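Alkaline phosphatase (Antarctic bacterium, PDB 2IUC) probably hydrolyses phosphate monoesters under alkaline conditions, as its family does, using two zinc ions and one magnesium ion as cofactors. Local coordinates at residues D80-A85 and S300-G305; S86-F91 and A139-H144; I133-P138 and L146-E151; L39-G44 and M252-Q257. All coordinates share one frame; numbering follows the deposited sequence.

Contact 1: D80-A85 and S300-G305; sequences DVTDSA and SDHETG. With ZN (zinc ion), chain D.
Ser84, Asp301 and His302 meet on one zinc ion, and metal coordination dominates the contact. Ser84 OG binds at 2.0 Å, Asp301 OD2 at 2.1 Å and His302 NE2 at 2.1 Å from the zinc, and Asp43 OD1 supplies the fourth ligand. Ser84 is the predicted phosphoserine nucleophile; a serine suits the place because its short arm carries an oxygen straight to the metal.

Hydrogen bonds support two of these ligands. His302 ND1 donates to Glu303 O (3.1 Å), with the acceptor near the ring plane, which fixes the imidazole's rotation and turns NE2 to the zinc. A water donates both to Ser84 O (2.8 Å) and to Asp301 OD2 (2.7 Å), while Asp301 OD1 is taken by Gly44 N.

Van der Waals contact comes from Thr82. Its OG1 points opposite the backbone N (chi1 -170°) and bonds Asp83 O, leaving methyl CG2 against His302 CB at 3.5 Å. A glycine here would probably open a gap beside His302 and leave the Asp83 carbonyl without this donor.

The contact thus joins the start of helix 84-93 to the loop between strand 294-299 and strand 303-304, which pairs with strand 337-338.

Contact 2: S86-F91 and A139-H144; sequences SGATAF and ASFYAH. With MG (magnesium ion), chain F.
Helix 84-93, which starts at the predicted nucleophile Ser84, is backed by the turn that follows helix 136-139: Ala88, Thr89 and Phe91 meet Ser140 and Phe141. Ala88 CB lies 3.7 Å from Ser140 OG, and an alanine suits this close approach of backbones, where the CA atoms of Thr89 and Ser140 are only 5.3 Å apart. The hydroxyls of these two stand 3.2 Å apart, OG1 to OG; Ser140 OG bonds Ala136 O, and Thr89 OG1 bonds Ala85 O and Gly103 N.

In the alkaline phosphatase alpha/beta fold, Phe141 packs between helix 84-93 and the central sheet, touching Leu39 and Ile41 of strand 36-42 and Met252 of strand 249-255. With CG anti to the carbonyl carbon (chi1 -65°), its ring reaches past Ala88 until CZ comes 4.2 Å from Phe91 CB. One face of the Phe91 ring has Gly87 O 3.6 Å above its centre. At the far end of the turn, His144 O binds a magnesium ion at 2.5 Å, along with three waters, Glu153 and Asp157.

Contact 3: I133-P138 and L146-E151; sequences ITHATP and LNRGLE. With MG (magnesium ion), chain E.
Thr134 and Glu151 make the one direct hydrogen bond of this contact, Thr134 OG1 donating to Glu151 OE2 at 2.7 Å. The two side chains cross at about a right angle, and OE2 is met on its anti side, 23° out of the carboxylate plane. A threonine fits because its hydroxyl also bonds Ser132 OG, while its CG2 packs on Glu151 O at 3.7 Å. An alanine in place of Glu151 would probably cost Thr134 OG1 its carboxylate partner, leaving it Ser132, and remove the direct bond tying the start of helix 151-157 to this loop. A water adds a second tie by donating both to Thr134 O and to Arg148 O.

Arg148 makes the van der Waals contacts. Ala136 CB lies against one face of its guanidinium, toward the rim, and its NH2 lies 3.4 Å from His135 CE1, which approaches the guanidinium edge. The ring and guanidinium planes stand 87° apart, with the side chains alongside and pointing the same way. The bend at chi3 (-70°) turns the group toward Ser84 and into a salt bridge from NH1 to Asp83 OD2, consistent with the phosphate-binding arginine of alkaline phosphatases.

Waters on the magnesium ion hold His135 at ND1, 2.9 Å from each of two of them, so the histidine lies in the second shell, while Thr137 OG1 binds the ion directly. Just before Arg148 in the chain, Asn147 opens a type I beta turn and an Asx turn, its OD1 accepting from Gly149 N at 2.8 Å.

Contact 4: L39-G44 and M252-Q257; sequences LLISDG and MSEGSQ. With MG (magnesium ion), chain E; ZN (zinc ion), chain D.
Asp43 and Glu254 share a magnesium ion through OD2 and OE2, and the other oxygen of the glutamate, OE1, is gripped by two donors, Ser256 OG at 2.6 Å and a magnesium-bound water at 2.8 Å. The site crowns the C-terminal ends of two neighbouring parallel strands, 36-42 and 249-255, at the centre of the large sheet, a usual place for active sites in alpha/beta folds. Ser256 OG comes from well above the carboxylate plane and holds the group against turning. Asp43 OD2 reaches the magnesium at 2.1 Å and Glu254 OE2 at 2.2 Å; Thr137 OG1 and three waters complete six ligands. The metal lets the two carboxylates approach to 3.1 Å, OD2 to OE2, and would offset their repulsion. Asp43 also bridges the ions, its OD1 binding zinc at 2.1 Å, which a carboxylate with two oxygens does well.

Four backbone bonds lace the strands, whose axes run 19° from parallel: Ser253 N to Leu39 O, Ile41 N to Ser253 O, Gly255 N to Ile41 O, and Asp43 N to Gly255 O. The last holds Asp43 beside Gly255, with its carboxylate on the metal ions. Gly44, with positive phi, can then turn the chain where a side chain would strike the preceding carbonyl.

On the face with Leu39 and Glu254, Ile41 CD1 meets Met252 CG at 3.7 Å, the flexible methionine bending to lie across it. On the other face Leu40 CD2 presses tightly on Ser253 CB, 3.5 Å away.

From the N terminus, the chain first lays down 39-44, which waits until 252-257 to close the loop of contact 4. Within that loop 80-85 follows, but its partner 300-305 comes after 252-257, so contacts 1 and 4 cross, and they share the zinc ion. Contacts 2 and 3 nest inside both loops: 86-91 pairs with 139-144, and 133-138 with 146-151, crossing each other. Contact 2 joins helix 84-93 to the turn behind helix 136-139 and to the sheet; contact 3 holds the start of helix 136-139 to the loop before helix 151-157. Asp83 to Arg148 links contacts 1 and 3 directly, and the magnesium ion bound by Asp43, Thr137 and Glu254 links contacts 3 and 4.

Contact 1: D80-A85 and S300-G305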
loop_
_atom_site.group_PDB
_atom_site.type_symbol
_atom_site.label_atom_id
_atom_site.label_comp_id
_atom_site.label_asym_id
_atom_site.label_seq_id
_atom_site.Cartn_x
_atom_site.Cartn_y
_atom_site.Cartn_z
ATOM N N ASP A 80 -16.815 -10.415 0.492
ATOM C CA ASP A 80 -15.380 -10.154 0.563
ATOM C C ASP A 80 -14.964 -9.004 -0.354
ATOM O O ASP A 80 -14.106 -8.199 0.001
ATOM C CB ASP A 80 -14.545 -11.373 0.271
ATOM C CG ASP A 80 -14.506 -12.366 1.468
ATOM O OD1 ASP A 80 -14.731 -11.978 2.633
ATOM O OD2 ASP A 80 -14.151 -13.513 1.208
ATOM N N VAL A 81 -15.549 -8.979 -1.520
ATOM C CA VAL A 81 -15.348 -7.820 -2.436
ATOM C C VAL A 81 -16.496 -6.791 -2.334
ATOM O O VAL A 81 -17.681 -7.067 -2.683
ATOM C CB VAL A 81 -15.089 -8.330 -3.889
ATOM C CG1 VAL A 81 -14.717 -7.194 -4.914
ATOM C CG2 VAL A 81 -14.029 -9.484 -3.859
ATOM N N THR A 82 -16.112 -5.557 -1.972
ATOM C CA THR A 82 -17.101 -4.535 -1.762
ATOM C C THR A 82 -17.466 -3.887 -3.109
ATOM O O THR A 82 -16.711 -3.988 -4.067
ATOM C CB THR A 82 -16.527 -3.409 -0.832
ATOM O OG1 THR A 82 -17.602 -2.545 -0.449
ATOM C CG2 THR A 82 -15.514 -2.585 -1.614
ATOM N N ASP A 83 -18.607 -3.233 -3.168
ATOM C CA ASP A 83 -18.859 -2.262 -4.270
ATOM C C ASP A 83 -18.710 -0.841 -3.722
ATOM O O ASP A 83 -18.439 -0.639 -2.517
ATOM C CB ASP A 83 -20.258 -2.518 -4.946
ATOM C CG ASP A 83 -21.444 -1.911 -4.177
ATOM O OD1 ASP A 83 -21.450 -1.739 -2.913
ATOM O OD2 ASP A 83 -22.437 -1.608 -4.858
ATOM N N SER A 84 -18.943 0.153 -4.556
ATOM C CA SER A 84 -18.749 1.540 -4.108
ATOM C C SER A 84 -19.775 1.994 -3.073
ATOM O O SER A 84 -19.550 2.950 -2.275
ATOM C CB SER A 84 -19.008 2.431 -5.303
ATOM O OG SER A 84 -17.988 2.164 -6.211
ATOM N N ALA A 85 -20.972 1.388 -3.148
ATOM C CA ALA A 85 -22.071 1.797 -2.275
ATOM C C ALA A 85 -21.754 1.456 -0.813
ATOM O O ALA A 85 -21.835 2.373 0.070
ATOM C CB ALA A 85 -23.353 1.159 -2.694
ATOM N N SER A 300 -9.366 5.397 -0.936
ATOM C CA SER A 300 -10.189 4.814 -1.999
ATOM C C SER A 300 -11.205 3.917 -1.353
ATOM O O SER A 300 -11.040 3.502 -0.196
ATOM C CB SER A 300 -9.357 3.942 -2.936
ATOM O OG SER A 300 -8.226 4.624 -3.414
ATOM N N ASP A 301 -12.276 3.614 -2.097
ATOM C CA ASP A 301 -13.203 2.599 -1.603
ATOM C C ASP A 301 -12.778 1.135 -1.767
ATOM O O ASP A 301 -13.192 0.279 -0.960
ATOM C CB ASP A 301 -14.623 2.828 -2.163
ATOM C CG ASP A 301 -14.668 2.944 -3.725
ATOM O OD1 ASP A 301 -13.641 2.913 -4.452
ATOM O OD2 ASP A 301 -15.804 2.912 -4.262
ATOM N N HIS A 302 -11.996 0.806 -2.804
ATOM C CA HIS A 302 -11.554 -0.560 -3.132
ATOM C C HIS A 302 -10.696 -0.337 -4.402
ATOM O O HIS A 302 -10.629 0.793 -4.945
ATOM C CB HIS A 302 -12.787 -1.494 -3.462
ATOM C CG HIS A 302 -13.622 -0.897 -4.565
ATOM N ND1 HIS A 302 -13.206 -0.902 -5.880
ATOM C CD2 HIS A 302 -14.742 -0.151 -4.542
ATOM C CE1 HIS A 302 -14.015 -0.179 -6.611
ATOM N NE2 HIS A 302 -14.972 0.267 -5.831
ATOM N N GLU A 303 -10.036 -1.405 -4.859
ATOM C CA GLU A 303 -9.252 -1.447 -6.065
ATOM C C GLU A 303 -10.095 -1.998 -7.219
ATOM O O GLU A 303 -10.997 -2.818 -6.991
ATOM C CB GLU A 303 -8.112 -2.448 -5.839
ATOM C CG GLU A 303 -7.044 -2.318 -6.891
ATOM C CD GLU A 303 -7.197 -3.237 -8.166
ATOM O OE1 GLU A 303 -8.010 -4.221 -8.189
ATOM O OE2 GLU A 303 -6.396 -3.009 -9.106
ATOM N N THR A 304 -9.796 -1.576 -8.434
ATOM C CA THR A 304 -10.467 -2.188 -9.607
ATOM C C THR A 304 -9.551 -2.613 -10.785
ATOM O O THR A 304 -8.657 -1.847 -11.255
ATOM C CB THR A 304 -11.442 -1.197 -10.246
ATOM O OG1 THR A 304 -12.309 -0.706 -9.254
ATOM C CG2 THR A 304 -12.340 -1.926 -11.412
ATOM N N GLY A 305 -9.842 -3.809 -11.341
ATOM C CA GLY A 305 -9.101 -4.275 -12.521
ATOM C C GLY A 305 -7.834 -5.110 -12.332
ATOM O O GLY A 305 -7.320 -5.629 -13.334
HETATM ZN ZN ZN D . -15.968 2.121 -6.192
HETATM O O HOH W 1 -17.482 4.708 -3.116
#

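Contact 2: S86-F91 and A139-H144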
loop_
_atom_site.group_PDB
_atom_site.type_symbol
_atom_site.label_atom_id
_atom_site.label_comp_id
_atom_site.label_asym_id
_atom_site.label_seq_id
_atom_site.Cartn_x
_atom_site.Cartn_y
_atom_site.Cartn_z
ATOM N N SER A 86 -21.429 0.185 -0.545
ATOM C CA SER A 86 -21.152 -0.182 0.849
ATOM C C SER A 86 -19.792 0.426 1.277
ATOM O O SER A 86 -19.632 0.784 2.426
ATOM C CB SER A 86 -21.180 -1.668 1.073
ATOM O OG SER A 86 -20.447 -2.326 0.088
ATOM N N GLY A 87 -18.871 0.533 0.340
ATOM C CA GLY A 87 -17.546 1.165 0.503
ATOM C C GLY A 87 -17.657 2.584 0.987
ATOM O O GLY A 87 -16.996 2.943 1.899
ATOM N N ALA A 88 -18.481 3.408 0.341
ATOM C CA ALA A 88 -18.588 4.773 0.728
ATOM C C ALA A 88 -19.449 4.926 1.991
ATOM O O ALA A 88 -19.280 5.908 2.714
ATOM C CB ALA A 88 -19.220 5.562 -0.356
ATOM N N THR A 89 -20.506 4.088 2.127
ATOM C CA THR A 89 -21.348 4.153 3.308
ATOM C C THR A 89 -20.505 3.762 4.534
ATOM O O THR A 89 -20.738 4.290 5.623
ATOM C CB THR A 89 -22.577 3.195 3.173
ATOM O OG1 THR A 89 -23.411 3.708 2.150
ATOM C CG2 THR A 89 -23.343 3.137 4.463
ATOM N N ALA A 90 -19.515 2.883 4.385
ATOM C CA ALA A 90 -18.591 2.624 5.530
ATOM C C ALA A 90 -17.869 3.976 5.961
ATOM O O ALA A 90 -17.719 4.282 7.153
ATOM C CB ALA A 90 -17.594 1.539 5.185
ATOM N N PHE A 91 -17.493 4.804 4.998
ATOM C CA PHE A 91 -16.867 6.112 5.335
ATOM C C PHE A 91 -17.854 7.148 5.812
ATOM O O PHE A 91 -17.567 7.859 6.761
ATOM C CB PHE A 91 -16.175 6.743 4.108
ATOM C CG PHE A 91 -15.127 5.886 3.464
ATOM C CD1 PHE A 91 -14.937 5.958 2.100
ATOM C CD2 PHE A 91 -14.344 5.002 4.212
ATOM C CE1 PHE A 91 -13.919 5.186 1.464
ATOM C CE2 PHE A 91 -13.305 4.198 3.584
ATOM C CZ PHE A 91 -13.091 4.323 2.218
ATOM N N ALA A 139 -23.534 9.830 -3.270
ATOM C CA ALA A 139 -24.885 9.580 -2.822
ATOM C C ALA A 139 -24.842 9.097 -1.383
ATOM O O ALA A 139 -25.675 9.424 -0.636
ATOM C CB ALA A 139 -25.596 8.488 -3.689
ATOM N N SER A 140 -23.842 8.340 -1.008
ATOM C CA SER A 140 -23.816 7.788 0.328
ATOM C C SER A 140 -23.511 8.900 1.335
ATOM O O SER A 140 -23.648 8.666 2.520
ATOM C CB SER A 140 -22.656 6.794 0.431
ATOM O OG SER A 140 -22.872 5.645 -0.375
ATOM N N PHE A 141 -23.095 10.103 0.870
ATOM C CA PHE A 141 -22.970 11.278 1.765
ATOM C C PHE A 141 -24.173 12.187 2.071
ATOM O O PHE A 141 -24.107 12.969 3.031
ATOM C CB PHE A 141 -21.713 12.112 1.427
ATOM C CG PHE A 141 -20.463 11.390 1.679
ATOM C CD1 PHE A 141 -20.009 10.458 0.775
ATOM C CD2 PHE A 141 -19.721 11.618 2.891
ATOM C CE1 PHE A 141 -18.820 9.744 1.030
ATOM C CE2 PHE A 141 -18.526 10.908 3.171
ATOM C CZ PHE A 141 -18.065 9.985 2.274
ATOM N N TYR A 142 -25.277 12.069 1.317
ATOM C CA TYR A 142 -26.438 12.884 1.483
ATOM C C TYR A 142 -27.798 12.142 1.323
ATOM O O TYR A 142 -28.804 12.755 1.611
ATOM C CB TYR A 142 -26.390 14.086 0.491
ATOM C CG TYR A 142 -26.567 13.693 -0.982
ATOM C CD1 TYR A 142 -27.842 13.446 -1.509
ATOM C CD2 TYR A 142 -25.496 13.637 -1.832
ATOM C CE1 TYR A 142 -28.041 13.126 -2.863
ATOM C CE2 TYR A 142 -25.657 13.277 -3.201
ATOM C CZ TYR A 142 -26.950 13.011 -3.688
ATOM O OH TYR A 142 -27.093 12.727 -5.001
ATOM N N ALA A 143 -27.811 10.865 0.922
ATOM C CA ALA A 143 -29.071 10.067 0.728
ATOM C C ALA A 143 -29.080 8.803 1.572
ATOM O O ALA A 143 -28.054 8.427 2.222
ATOM C CB ALA A 143 -29.271 9.653 -0.773
ATOM N N HIS A 144 -30.240 8.136 1.572
ATOM C CA HIS A 144 -30.423 6.945 2.299
ATOM C C HIS A 144 -31.365 6.129 1.425
ATOM O O HIS A 144 -32.544 6.480 1.314
ATOM C CB HIS A 144 -31.135 7.235 3.656
ATOM C CG HIS A 144 -30.323 8.104 4.569
ATOM N ND1 HIS A 144 -29.231 7.628 5.247
ATOM C CD2 HIS A 144 -30.403 9.428 4.857
ATOM C CE1 HIS A 144 -28.653 8.620 5.906
ATOM N NE2 HIS A 144 -29.349 9.723 5.704
HETATM MG MG MG F . -34.461 7.784 0.462
HETATM O O HOH W 2 -36.618 8.557 0.513
HETATM O O HOH W 3 -35.449 6.238 2.019
HETATM O O HOH W 4 -34.468 9.015 2.662
#

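Contact 3: I133-P138 and L146-E151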
loop_
_atom_site.group_PDB
_atom_site.type_symbol
_atom_site.label_atom_id
_atom_site.label_comp_id
_atom_site.label_asym_id
_atom_site.label_seq_id
_atom_site.Cartn_x
_atom_site.Cartn_y
_atom_site.Cartn_z
ATOM N N ILE A 133 -23.857 13.279 -9.754
ATOM C CA ILE A 133 -23.862 13.557 -8.289
ATOM C C ILE A 133 -24.725 12.496 -7.570
ATOM O O ILE A 133 -24.733 12.390 -6.310
ATOM C CB ILE A 133 -24.390 15.008 -8.024
ATOM C CG1 ILE A 133 -23.891 15.610 -6.664
ATOM C CG2 ILE A 133 -25.965 15.007 -7.999
ATOM C CD1 ILE A 133 -22.357 15.560 -6.440
ATOM N N THR A 134 -25.513 11.727 -8.352
ATOM C CA THR A 134 -26.346 10.669 -7.741
ATOM C C THR A 134 -25.650 9.311 -7.695
ATOM O O THR A 134 -26.287 8.316 -7.244
ATOM C CB THR A 134 -27.654 10.467 -8.564
ATOM O OG1 THR A 134 -27.314 10.084 -9.927
ATOM C CG2 THR A 134 -28.477 11.756 -8.578
ATOM N N HIS A 135 -24.425 9.224 -8.222
ATOM C CA HIS A 135 -23.631 7.950 -8.254
ATOM C C HIS A 135 -23.307 7.488 -6.797
ATOM O O HIS A 135 -23.445 8.274 -5.900
ATOM C CB HIS A 135 -22.331 8.080 -9.093
ATOM C CG HIS A 135 -21.948 6.801 -9.783
ATOM N ND1 HIS A 135 -20.957 5.970 -9.310
ATOM C CD2 HIS A 135 -22.464 6.194 -10.892
ATOM C CE1 HIS A 135 -20.879 4.900 -10.098
ATOM N NE2 HIS A 135 -21.777 5.019 -11.068
ATOM N N ALA A 136 -22.931 6.231 -6.596
ATOM C CA ALA A 136 -22.995 5.634 -5.270
ATOM C C ALA A 136 -22.114 6.379 -4.238
ATOM O O ALA A 136 -22.429 6.472 -3.044
ATOM C CB ALA A 136 -22.561 4.249 -5.409
ATOM N N THR A 137 -20.982 6.885 -4.676
ATOM C CA THR A 137 -20.011 7.495 -3.692
ATOM C C THR A 137 -20.560 8.792 -3.137
ATOM O O THR A 137 -20.754 8.888 -1.922
ATOM C CB THR A 137 -18.576 7.587 -4.299
ATOM O OG1 THR A 137 -18.168 6.297 -4.782
ATOM C CG2 THR A 137 -17.551 8.163 -3.309
ATOM N N PRO A 138 -20.845 9.826 -4.028
ATOM C CA PRO A 138 -21.454 11.043 -3.452
ATOM C C PRO A 138 -22.776 10.797 -2.732
ATOM O O PRO A 138 -23.109 11.443 -1.694
ATOM C CB PRO A 138 -21.646 11.971 -4.687
ATOM C CG PRO A 138 -21.479 11.116 -5.928
ATOM C CD PRO A 138 -20.684 9.901 -5.502
ATOM N N LEU A 146 -32.323 2.022 -0.351
ATOM C CA LEU A 146 -32.038 0.604 -0.186
ATOM C C LEU A 146 -31.065 0.019 -1.222
ATOM O O LEU A 146 -30.414 -1.038 -1.002
ATOM C CB LEU A 146 -33.359 -0.235 -0.233
ATOM C CG LEU A 146 -34.356 -0.052 0.915
ATOM C CD1 LEU A 146 -35.431 -1.208 0.848
ATOM C CD2 LEU A 146 -33.733 -0.015 2.274
ATOM N N ASN A 147 -30.991 0.685 -2.373
ATOM C CA ASN A 147 -30.167 0.237 -3.458
ATOM C C ASN A 147 -29.695 1.450 -4.232
ATOM O O ASN A 147 -30.484 2.406 -4.532
ATOM C CB ASN A 147 -30.975 -0.686 -4.410
ATOM C CG ASN A 147 -30.100 -1.399 -5.376
ATOM O OD1 ASN A 147 -29.622 -0.809 -6.341
ATOM N ND2 ASN A 147 -29.858 -2.718 -5.126
ATOM N N ARG A 148 -28.418 1.360 -4.634
ATOM C CA ARG A 148 -27.718 2.450 -5.306
ATOM C C ARG A 148 -28.296 2.736 -6.675
ATOM O O ARG A 148 -28.014 3.770 -7.217
ATOM C CB ARG A 148 -26.257 2.034 -5.564
ATOM C CG ARG A 148 -26.120 0.734 -6.429
ATOM C CD ARG A 148 -24.700 0.396 -6.453
ATOM N NE ARG A 148 -23.931 1.372 -7.256
ATOM C CZ ARG A 148 -22.617 1.276 -7.508
ATOM N NH1 ARG A 148 -21.896 0.269 -6.936
ATOM N NH2 ARG A 148 -22.018 2.191 -8.309
ATOM N N GLY A 149 -29.062 1.806 -7.278
ATOM C CA GLY A 149 -29.538 2.114 -8.637
ATOM C C GLY A 149 -30.814 2.942 -8.608
ATOM O O GLY A 149 -31.395 3.236 -9.673
ATOM N N LEU A 150 -31.323 3.271 -7.416
ATOM C CA LEU A 150 -32.505 4.111 -7.290
ATOM C C LEU A 150 -32.096 5.614 -7.429
ATOM O O LEU A 150 -32.298 6.409 -6.535
ATOM C CB LEU A 150 -33.112 3.865 -5.904
ATOM C CG LEU A 150 -33.488 2.397 -5.725
ATOM C CD1 LEU A 150 -34.052 2.054 -4.357
ATOM C CD2 LEU A 150 -34.478 1.945 -6.817
ATOM N N GLU A 151 -31.519 6.003 -8.555
ATOM C CA GLU A 151 -30.850 7.310 -8.590
ATOM C C GLU A 151 -31.829 8.520 -8.603
ATOM O O GLU A 151 -31.434 9.641 -8.217
ATOM C CB GLU A 151 -29.837 7.349 -9.735
ATOM C CG GLU A 151 -28.557 6.572 -9.404
ATOM C CD GLU A 151 -27.524 6.567 -10.538
ATOM O OE1 GLU A 151 -27.469 5.569 -11.298
ATOM O OE2 GLU A 151 -26.703 7.514 -10.666
HETATM MG MG MG E . -17.702 6.255 -7.082
HETATM O O HOH W 5 -26.154 5.381 -6.675
HETATM O O HOH W 6 -19.307 4.776 -7.295
HETATM O O HOH W 7 -19.244 7.704 -7.747
HETATM O O HOH W 8 -17.066 6.012 -9.070
#

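Contact 4: L39-G44 and M252-Q257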
loop_
_atom_site.group_PDB
_atom_site.type_symbol
_atom_site.label_atom_id
_atom_site.label_comp_id
_atom_site.label_asym_id
_atom_site.label_seq_id
_atom_site.Cartn_x
_atom_site.Cartn_y
_atom_site.Cartn_z
ATOM N N LEU A 39 -12.212 15.195 2.737
ATOM C CA LEU A 39 -12.030 13.797 2.381
ATOM C C LEU A 39 -12.058 13.658 0.824
ATOM O O LEU A 39 -13.095 13.970 0.162
ATOM C CB LEU A 39 -13.111 12.963 3.014
ATOM C CG LEU A 39 -13.172 11.463 2.682
ATOM C CD1 LEU A 39 -11.925 10.683 3.156
ATOM C CD2 LEU A 39 -14.464 10.903 3.443
ATOM N N LEU A 40 -10.940 13.157 0.254
ATOM C CA LEU A 40 -10.767 12.910 -1.201
ATOM C C LEU A 40 -10.771 11.383 -1.417
ATOM O O LEU A 40 -10.053 10.633 -0.755
ATOM C CB LEU A 40 -9.469 13.547 -1.717
ATOM C CG LEU A 40 -9.323 15.060 -1.456
ATOM C CD1 LEU A 40 -7.968 15.556 -1.820
ATOM C CD2 LEU A 40 -10.294 15.909 -2.262
ATOM N N ILE A 41 -11.682 10.910 -2.263
ATOM C CA ILE A 41 -11.866 9.467 -2.462
ATOM C C ILE A 41 -11.583 9.243 -3.908
ATOM O O ILE A 41 -12.219 9.882 -4.795
ATOM C CB ILE A 41 -13.362 9.031 -2.134
ATOM C CG1 ILE A 41 -13.701 9.318 -0.665
ATOM C CG2 ILE A 41 -13.622 7.542 -2.611
ATOM C CD1 ILE A 41 -15.188 9.049 -0.300
ATOM N N SER A 42 -10.596 8.384 -4.185
ATOM C CA SER A 42 -10.277 8.004 -5.549
ATOM C C SER A 42 -10.990 6.630 -5.694
ATOM O O SER A 42 -10.545 5.602 -5.141
ATOM C CB SER A 42 -8.779 7.854 -5.676
ATOM O OG SER A 42 -8.300 7.190 -4.498
ATOM N N ASP A 43 -12.074 6.637 -6.430
ATOM C CA ASP A 43 -12.815 5.413 -6.622
ATOM C C ASP A 43 -12.050 4.386 -7.387
ATOM O O ASP A 43 -11.666 4.634 -8.536
ATOM C CB ASP A 43 -14.125 5.684 -7.353
ATOM C CG ASP A 43 -15.163 4.527 -7.129
ATOM O OD1 ASP A 43 -14.864 3.388 -7.381
ATOM O OD2 ASP A 43 -16.284 4.803 -6.672
ATOM N N GLY A 44 -11.844 3.215 -6.779
ATOM C CA GLY A 44 -11.190 2.129 -7.506
ATOM C C GLY A 44 -9.679 2.163 -7.594
ATOM O O GLY A 44 -9.122 1.408 -8.366
ATOM N N MET A 252 -16.389 16.197 0.811
ATOM C CA MET A 252 -15.973 14.998 0.177
ATOM C C MET A 252 -15.844 15.304 -1.348
ATOM O O MET A 252 -16.837 15.711 -2.002
ATOM C CB MET A 252 -16.995 13.886 0.460
ATOM C CG MET A 252 -16.456 12.483 0.111
ATOM S SD MET A 252 -16.357 12.293 -1.714
ATOM C CE MET A 252 -18.093 12.003 -2.052
ATOM N N SER A 253 -14.649 15.091 -1.904
ATOM C CA SER A 253 -14.438 15.210 -3.363
ATOM C C SER A 253 -13.981 13.913 -3.880
ATOM O O SER A 253 -13.056 13.247 -3.316
ATOM C CB SER A 253 -13.374 16.258 -3.792
ATOM O OG SER A 253 -13.793 17.501 -3.339
ATOM N N GLU A 254 -14.616 13.504 -4.989
ATOM C CA GLU A 254 -14.365 12.155 -5.478
ATOM C C GLU A 254 -13.789 12.204 -6.895
ATOM O O GLU A 254 -14.383 12.859 -7.797
ATOM C CB GLU A 254 -15.680 11.335 -5.546
ATOM C CG GLU A 254 -15.297 9.881 -5.901
ATOM C CD GLU A 254 -16.453 9.098 -6.518
ATOM O OE1 GLU A 254 -17.444 9.700 -6.939
ATOM O OE2 GLU A 254 -16.349 7.873 -6.535
ATOM N N GLY A 255 -12.640 11.538 -7.077
ATOM C CA GLY A 255 -12.095 11.146 -8.418
ATOM C C GLY A 255 -12.838 9.869 -8.908
ATOM O O GLY A 255 -12.372 8.736 -8.688
ATOM N N SER A 256 -14.047 10.072 -9.441
ATOM C CA SER A 256 -15.029 8.993 -9.742
ATOM C C SER A 256 -14.663 8.053 -10.853
ATOM O O SER A 256 -15.065 6.849 -10.826
ATOM C CB SER A 256 -16.412 9.597 -10.106
ATOM O OG SER A 256 -16.723 10.650 -9.235
ATOM N N GLN A 257 -13.937 8.551 -11.857
ATOM C CA GLN A 257 -13.822 7.790 -13.121
ATOM C C GLN A 257 -12.577 6.926 -13.149
ATOM O O GLN A 257 -12.362 6.112 -14.071
ATOM C CB GLN A 257 -13.883 8.757 -14.325
ATOM C CG GLN A 257 -15.239 9.472 -14.321
ATOM C CD GLN A 257 -15.480 10.195 -15.643
ATOM O OE1 GLN A 257 -15.029 9.730 -16.667
ATOM N NE2 GLN A 257 -16.239 11.299 -15.619
HETATM MG MG MG E . -17.702 6.255 -7.082
HETATM ZN ZN ZN D . -15.968 2.121 -6.192
HETATM O O HOH W 7 -19.244 7.704 -7.747
HETATM O O HOH W 8 -17.066 6.012 -9.070
HETATM O O HOH W 6 -19.307 4.776 -7.295
#